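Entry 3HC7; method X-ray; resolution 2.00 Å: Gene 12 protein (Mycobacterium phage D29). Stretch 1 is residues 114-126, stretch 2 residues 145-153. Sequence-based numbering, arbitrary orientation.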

# COMPACT_ATOMS: atom_id res chain seq x y z
N ILE A 114 5.12 -3.22 7.89
CA ILE A 114 6.03 -2.87 6.81
C ILE A 114 5.27 -2.39 5.58
O ILE A 114 4.37 -3.08 5.10
N PHE A 115 5.66 -1.22 5.09
CA PHE A 115 5.18 -0.72 3.81
C PHE A 115 6.35 -0.53 2.84
O PHE A 115 7.40 -0.02 3.23
N TRP A 116 6.17 -0.96 1.60
CA TRP A 116 7.06 -0.55 0.52
C TRP A 116 6.21 0.21 -0.48
O TRP A 116 5.08 -0.21 -0.75
N GLY A 117 6.74 1.31 -1.02
CA GLY A 117 6.05 2.10 -2.03
C GLY A 117 4.61 2.46 -1.68
O GLY A 117 3.68 2.12 -2.42
N ASN A 118 4.44 3.18 -0.58
CA ASN A 118 3.14 3.40 0.08
C ASN A 118 2.38 4.68 -0.32
O ASN A 118 2.77 5.79 0.06
N PRO A 119 1.28 4.54 -1.07
CA PRO A 119 0.50 5.72 -1.45
C PRO A 119 -0.15 6.44 -0.26
O PRO A 119 -0.63 7.56 -0.42
N MET A 120 -0.16 5.80 0.91
CA MET A 120 -0.67 6.44 2.12
C MET A 120 0.47 6.81 3.05
O MET A 120 0.24 7.05 4.24
N ARG A 121 1.69 6.83 2.54
CA ARG A 121 2.83 7.07 3.43
C ARG A 121 2.71 8.41 4.16
O ARG A 121 2.49 9.45 3.55
N GLN A 122 2.86 8.35 5.49
CA GLN A 122 2.78 9.54 6.34
C GLN A 122 3.84 10.55 5.94
O GLN A 122 4.92 10.17 5.46
N LYS A 123 3.55 11.83 6.13
CA LYS A 123 4.48 12.89 5.72
C LYS A 123 5.81 12.81 6.47
O LYS A 123 5.83 12.79 7.70
N GLY A 124 6.91 12.75 5.73
CA GLY A 124 8.23 12.78 6.32
C GLY A 124 8.66 11.50 7.02
O GLY A 124 9.70 11.45 7.66
N PHE A 125 7.84 10.46 6.89
CA PHE A 125 8.11 9.17 7.51
C PHE A 125 8.64 8.16 6.48
O PHE A 125 7.87 7.63 5.69
N ALA A 126 9.95 7.89 6.49
CA ALA A 126 10.53 6.95 5.52
C ALA A 126 11.82 6.28 5.99
O ALA A 126 12.56 6.83 6.80
N GLU A 145 -5.04 11.37 -0.14
CA GLU A 145 -5.45 12.34 0.88
C GLU A 145 -5.78 11.66 2.22
O GLU A 145 -5.66 12.26 3.28
N ASP A 146 -6.22 10.41 2.14
CA ASP A 146 -6.45 9.58 3.32
C ASP A 146 -5.15 8.82 3.61
O ASP A 146 -4.99 7.68 3.19
N ARG A 147 -4.22 9.47 4.29
CA ARG A 147 -2.91 8.88 4.52
C ARG A 147 -2.66 8.67 6.01
O ARG A 147 -3.40 9.17 6.86
N LEU A 148 -1.60 7.93 6.31
CA LEU A 148 -1.29 7.61 7.70
C LEU A 148 -0.81 8.85 8.44
O LEU A 148 -0.23 9.76 7.83
N GLU A 149 -1.07 8.91 9.74
CA GLU A 149 -0.63 10.03 10.55
C GLU A 149 -0.24 9.59 11.96
O GLU A 149 -0.74 8.58 12.46
N ASN A 150 0.68 10.33 12.58
CA ASN A 150 1.02 10.12 13.98
C ASN A 150 1.43 8.70 14.31
O ASN A 150 1.14 8.21 15.40
N LEU A 151 2.09 8.03 13.37
CA LEU A 151 2.46 6.64 13.57
C LEU A 151 3.39 6.50 14.76
O LEU A 151 3.29 5.56 15.54
N GLU A 152 4.29 7.47 14.91
CA GLU A 152 5.29 7.45 15.96
C GLU A 152 4.66 7.49 17.36
O GLU A 152 5.36 7.33 18.36
N GLN A 153 3.35 7.70 17.41
CA GLN A 153 2.66 7.83 18.69
C GLN A 153 2.17 6.51 19.26
O GLN A 153 1.66 6.46 20.39

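Two mostly irregular segments of one chain meet here in a compact, mixed contact, in which Leu-148 and Leu-151 supply the apolar packing and the extended side chain of Gln-122 supplies most of the polar links, with 570 Å² buried over both sides.

The backbones come closest at Met-120 and Arg-147, whose CA atoms lie 4.1 Å apart. Here Leu-148 N donates to Met-120 O at 2.9 Å with an N-H...O angle of 175°, a nearly linear bond beside the point where the CA atoms of the two stretches are nearest. Just beyond it, Gln-122 CA approaches Leu-148 O at 3.4 Å in a CA-H...O contact, while water 1 accepts from Lys-123 N (3.0 Å) and donates to the same Leu-148 O (2.7 Å), so the water bridges Lys-123 N and Leu-148 O.

Leu-148 points toward the first stretch with chi1 m and chi2 t. Its CD1 reaches Phe-115 CZ at 3.7 Å, approaching the ring obliquely, and its CD2 lies 4.1 Å from Met-120 CE. Phe-115 (chi1 m) likewise points toward the second stretch. Met-120 leaves sideways in an m, t, p conformation that also brings its CE to 3.3 Å from Asp-146 O. A type I turn from Asn-118 to Arg-121 is closed by Arg-121 N donating to Asn-118 O at 2.9 Å, and Asn-118 OD1 (chi1 t) also accepts from Met-120 N at 2.9 Å.

Gln-122 begins sideways, but its t, t conformation carries the amide nearer the second stretch. OE1 accepts from Leu-151 N at 2.9 Å and 162°; Asn-150 N is also near this OE1, at 3.1 Å, but its poor angle excludes a hydrogen bond. On the same amide, NE2 donates to Glu-152 OE1 at 2.9 Å and 160°. Glu-152 folds its p, m side chain inward to make this bond, although its high B values call for caution about the exact position.

Leu-151 (chi1 m, chi2 t) and Phe-125 (chi1 t) point toward each other's stretch. Leu-151 CD1 sits 4.3 Å from the centroid of the Phe-125 ring and only 5° off its normal, the geometry of a CH-pi contact over the face; Leu-151 CB is 4.1 Å from Phe-125 CE1. Arg-121, by contrast, points away, and its NH1 donates to Phe-125 O at 2.8 Å, tying the loop to itself. The CA-to-CB bond of Arg-147 (p, t, p) points sideways, and the guanidinium has Arg-121 O at its edge, near its plane, with Arg-147 CD 3.9 Å from Arg-121 O.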

# COMPACT_ATOMS: atom_id res chain seq x y z
CB ILE A 114 6.89 -4.07 6.38
CG1 ILE A 114 7.86 -4.46 7.49
CG2 ILE A 114 7.64 -3.75 5.10
CD1 ILE A 114 8.49 -5.81 7.29
CB PHE A 115 4.50 0.64 3.98
CG PHE A 115 3.36 0.64 4.96
CD1 PHE A 115 2.12 0.14 4.60
CD2 PHE A 115 3.53 1.15 6.24
CE1 PHE A 115 1.06 0.16 5.50
CE2 PHE A 115 2.48 1.17 7.14
CZ PHE A 115 1.24 0.67 6.77
CB TRP A 116 7.66 -1.76 -0.21
CG TRP A 116 8.47 -2.74 0.60
CD1 TRP A 116 9.81 -2.69 0.88
CD2 TRP A 116 8.00 -3.97 1.17
NE1 TRP A 116 10.19 -3.79 1.61
CE2 TRP A 116 9.09 -4.60 1.80
CE3 TRP A 116 6.75 -4.60 1.21
CZ2 TRP A 116 8.98 -5.82 2.46
CZ3 TRP A 116 6.63 -5.81 1.87
CH2 TRP A 116 7.74 -6.41 2.49
CB ASN A 118 3.37 3.37 1.60
CG ASN A 118 2.07 3.42 2.38
OD1 ASN A 118 0.99 3.28 1.83
ND2 ASN A 118 2.18 3.62 3.69
CB PRO A 119 -0.58 5.16 -2.38
CG PRO A 119 0.01 3.89 -2.91
CD PRO A 119 0.80 3.33 -1.76
CB MET A 120 -1.60 5.50 2.89
CG MET A 120 -2.96 5.25 2.28
SD MET A 120 -3.86 4.01 3.25
CE MET A 120 -4.19 4.91 4.76
CB ARG A 121 4.15 6.99 2.67
CG ARG A 121 5.36 7.09 3.58
CD ARG A 121 6.66 6.91 2.81
NE ARG A 121 6.93 8.02 1.91
CZ ARG A 121 7.45 9.18 2.30
NH1 ARG A 121 7.77 9.39 3.57
NH2 ARG A 121 7.67 10.14 1.41
CB GLN A 122 2.95 9.12 7.81
CG GLN A 122 3.24 10.26 8.78
CD GLN A 122 3.33 9.79 10.22
OE1 GLN A 122 2.62 8.88 10.63
NE2 GLN A 122 4.20 10.43 11.00
CB LYS A 123 3.85 14.27 5.92
CG LYS A 123 4.53 15.37 5.10
CD LYS A 123 4.60 16.68 5.86
CE LYS A 123 3.24 17.11 6.40
NZ LYS A 123 3.34 18.37 7.19
CB PHE A 125 6.81 8.65 8.13
CG PHE A 125 6.99 7.48 9.05
CD1 PHE A 125 6.89 7.65 10.42
CD2 PHE A 125 7.24 6.21 8.55
CE1 PHE A 125 7.03 6.58 11.28
CE2 PHE A 125 7.39 5.13 9.41
CZ PHE A 125 7.29 5.32 10.78
CB ALA A 126 10.77 7.64 4.19
CB GLU A 145 -6.66 13.15 0.41
CG GLU A 145 -6.41 14.00 -0.83
CD GLU A 145 -7.69 14.26 -1.62
OE1 GLU A 145 -8.38 13.28 -1.99
OE2 GLU A 145 -8.00 15.45 -1.89
CB ASP A 146 -7.59 8.60 3.04
CG ASP A 146 -7.97 7.77 4.24
OD1 ASP A 146 -7.91 8.29 5.38
OD2 ASP A 146 -8.36 6.60 4.05
CB ARG A 147 -1.81 9.75 3.90
CG ARG A 147 -1.67 11.13 4.54
CD ARG A 147 -0.48 11.90 3.97
NE ARG A 147 -0.62 12.18 2.54
CZ ARG A 147 -1.30 13.21 2.04
NH1 ARG A 147 -1.88 14.07 2.87
NH2 ARG A 147 -1.39 13.39 0.72
CB LEU A 148 -0.25 6.48 7.76
CG LEU A 148 -0.76 5.17 7.15
CD1 LEU A 148 0.37 4.23 6.84
CD2 LEU A 148 -1.79 4.51 8.05
CB GLU A 149 -1.72 11.11 10.60
CG GLU A 149 -3.13 10.58 10.73
CD GLU A 149 -4.17 11.69 10.84
OE1 GLU A 149 -5.38 11.37 10.91
OE2 GLU A 149 -3.78 12.87 10.85
CB ASN A 150 -0.16 10.51 14.87
CG ASN A 150 -0.65 11.91 14.59
OD1 ASN A 150 -1.85 12.20 14.70
ND2 ASN A 150 0.27 12.79 14.22
CB LEU A 151 3.12 6.07 12.31
CG LEU A 151 2.19 5.83 11.10
CD1 LEU A 151 2.98 5.35 9.90
CD2 LEU A 151 1.08 4.85 11.46
CB GLU A 152 6.28 8.61 15.80
CG GLU A 152 5.68 10.00 16.04
CD GLU A 152 4.84 10.50 14.87
OE1 GLU A 152 5.04 10.02 13.73
OE2 GLU A 152 3.98 11.38 15.09
CB GLN A 153 1.52 8.85 18.58
CG GLN A 153 1.83 10.24 19.16
CD GLN A 153 3.21 10.79 18.78
OE1 GLN A 153 4.20 10.07 18.72
NE2 GLN A 153 3.27 12.10 18.54
O HOH W 1 0.73 12.17 7.03